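Local coordinates for protein AA9 family lytic polysaccharide monooxygenase D (Myceliophthora thermophila, PDB 5UFV) that uses an active-site copper to cleave cellulose oxidatively, breaking beta-1,4-glycosidic bonds with oxidation at C1, at residues A[150-155]-A[172-177]. Sequence-based numbering, arbitrary orientation.
Sequences NYLVRH and CAQIKV
Val-153 and Ile-175 meet at a slant on the face that also carries Tyr-151 and Ala-173, CG1 of Val-153 lying 3.7 Å from CG1 of Ile-175. With chi1 at 54°, Val-153 CG1 sits between its own backbone N and carbonyl carbon and also touches Ala-173 CB at 3.8 Å. At the end of the pair Val-177 points toward strand 150-155 and puts CG2 3.3 Å from Tyr-151 CD1, obliquely to the ring. The two strands form an antiparallel beta hairpin in the beta-sandwich of an AA9 monooxygenase; Ala-173 and Ile-175 pack on strand 4-9 of the other sheet. Two pairs of backbone bonds tie it, Tyr-151 with Ile-175 and Val-153 with Ala-173; the first pair is short, 2.7 Å for Tyr-151 N to Ile-175 O. On the face of Leu-152 and Gln-174, Asn-150 and Lys-176 run side by side. The lysine bends at chi3 and chi4, and NZ, tilted 28° from the carbonyl plane, hydrogen-bonds Asn-150 OD1 at 3.0 Å and makes a cation-pi contact with Tyr-57. Cys-172 SG, disulfide-bonded to Cys-48, rests 4.0 Å from Arg-154 CB; the extended arginine leads away, NH1 salt-bridged to Glu-156, NE and NH2 hydrogen-bonded to the carbonyls of Arg-47 and Leu-46.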
# COMPACT_ATOMS: atom_id res chain seq x y z
N ASN A 150 10.26 -11.30 -10.73
CA ASN A 150 10.53 -10.03 -10.07
C ASN A 150 9.26 -9.27 -9.88
O ASN A 150 8.55 -9.01 -10.86
CB ASN A 150 11.51 -9.21 -10.89
CG ASN A 150 12.81 -9.93 -11.12
OD1 ASN A 150 13.18 -10.85 -10.38
ND2 ASN A 150 13.50 -9.54 -12.17
N TYR A 151 8.97 -8.88 -8.64
CA TYR A 151 7.76 -8.13 -8.34
C TYR A 151 8.05 -6.88 -7.53
O TYR A 151 8.96 -6.87 -6.70
CB TYR A 151 6.77 -8.95 -7.51
CG TYR A 151 6.03 -10.07 -8.19
CD1 TYR A 151 6.60 -11.34 -8.28
CD2 TYR A 151 4.74 -9.90 -8.66
CE1 TYR A 151 5.92 -12.39 -8.87
CE2 TYR A 151 4.04 -10.96 -9.26
CZ TYR A 151 4.63 -12.21 -9.36
OH TYR A 151 3.98 -13.28 -9.95
N LEU A 152 7.24 -5.86 -7.73
CA LEU A 152 7.20 -4.73 -6.81
C LEU A 152 6.08 -4.99 -5.83
O LEU A 152 5.09 -5.64 -6.17
CB LEU A 152 6.92 -3.43 -7.53
CG LEU A 152 7.73 -3.16 -8.79
CD1 LEU A 152 7.30 -1.83 -9.37
CD2 LEU A 152 9.21 -3.16 -8.49
N VAL A 153 6.24 -4.50 -4.62
CA VAL A 153 5.16 -4.54 -3.65
C VAL A 153 4.95 -3.11 -3.22
O VAL A 153 5.91 -2.42 -3.04
CB VAL A 153 5.53 -5.39 -2.44
CG1 VAL A 153 6.84 -4.93 -1.82
CG2 VAL A 153 4.40 -5.33 -1.41
N ARG A 154 3.70 -2.68 -3.07
CA ARG A 154 3.39 -1.26 -2.81
C ARG A 154 2.47 -1.12 -1.61
O ARG A 154 1.38 -1.72 -1.58
CB ARG A 154 2.73 -0.63 -4.05
CG ARG A 154 2.11 0.74 -3.88
CD ARG A 154 1.58 1.21 -5.22
NE ARG A 154 0.98 2.52 -5.12
CZ ARG A 154 -0.22 2.76 -4.57
NH1 ARG A 154 -0.98 1.74 -4.11
NH2 ARG A 154 -0.67 4.02 -4.49
N HIS A 155 2.89 -0.35 -0.61
CA HIS A 155 2.07 -0.10 0.56
C HIS A 155 1.51 1.26 0.43
O HIS A 155 2.22 2.17 0.06
CB HIS A 155 2.86 -0.21 1.86
CG HIS A 155 3.28 -1.61 2.16
ND1 HIS A 155 4.34 -2.23 1.52
CD2 HIS A 155 2.74 -2.55 2.97
CE1 HIS A 155 4.45 -3.47 1.95
NE2 HIS A 155 3.49 -3.69 2.82
N CYS A 172 7.16 1.82 -2.68
CA CYS A 172 7.43 0.55 -3.38
C CYS A 172 8.79 -0.05 -2.99
O CYS A 172 9.75 0.69 -2.70
CB CYS A 172 7.41 0.70 -4.92
SG CYS A 172 5.87 1.47 -5.44
N ALA A 173 8.82 -1.39 -3.00
CA ALA A 173 10.00 -2.21 -2.68
C ALA A 173 10.09 -3.37 -3.64
O ALA A 173 9.10 -3.70 -4.29
CB ALA A 173 9.91 -2.73 -1.26
N GLN A 174 11.25 -4.00 -3.72
CA GLN A 174 11.52 -5.02 -4.74
C GLN A 174 11.59 -6.45 -4.15
O GLN A 174 12.38 -6.73 -3.24
CB GLN A 174 12.80 -4.67 -5.49
CG GLN A 174 12.73 -3.31 -6.16
CD GLN A 174 13.82 -3.03 -7.16
OE1 GLN A 174 13.58 -2.32 -8.14
NE2 GLN A 174 15.00 -3.54 -6.93
N ILE A 175 10.74 -7.33 -4.67
CA ILE A 175 10.65 -8.71 -4.19
C ILE A 175 10.90 -9.68 -5.34
O ILE A 175 10.21 -9.61 -6.38
CB ILE A 175 9.25 -9.03 -3.65
CG1 ILE A 175 8.76 -7.90 -2.75
CG2 ILE A 175 9.23 -10.36 -2.92
CD1 ILE A 175 9.27 -7.95 -1.34
N LYS A 176 11.88 -10.56 -5.16
CA LYS A 176 12.10 -11.66 -6.08
C LYS A 176 11.38 -12.88 -5.51
O LYS A 176 11.85 -13.48 -4.52
CB LYS A 176 13.58 -11.95 -6.30
CG LYS A 176 13.76 -12.94 -7.43
CD LYS A 176 15.20 -13.34 -7.72
CE LYS A 176 16.14 -12.17 -8.05
NZ LYS A 176 15.94 -11.55 -9.39
N VAL A 177 10.25 -13.22 -6.12
CA VAL A 177 9.40 -14.36 -5.71
C VAL A 177 9.90 -15.67 -6.31
O VAL A 177 9.96 -15.81 -7.53
CB VAL A 177 7.96 -14.15 -6.19
CG1 VAL A 177 7.09 -15.37 -5.90
CG2 VAL A 177 7.38 -12.92 -5.52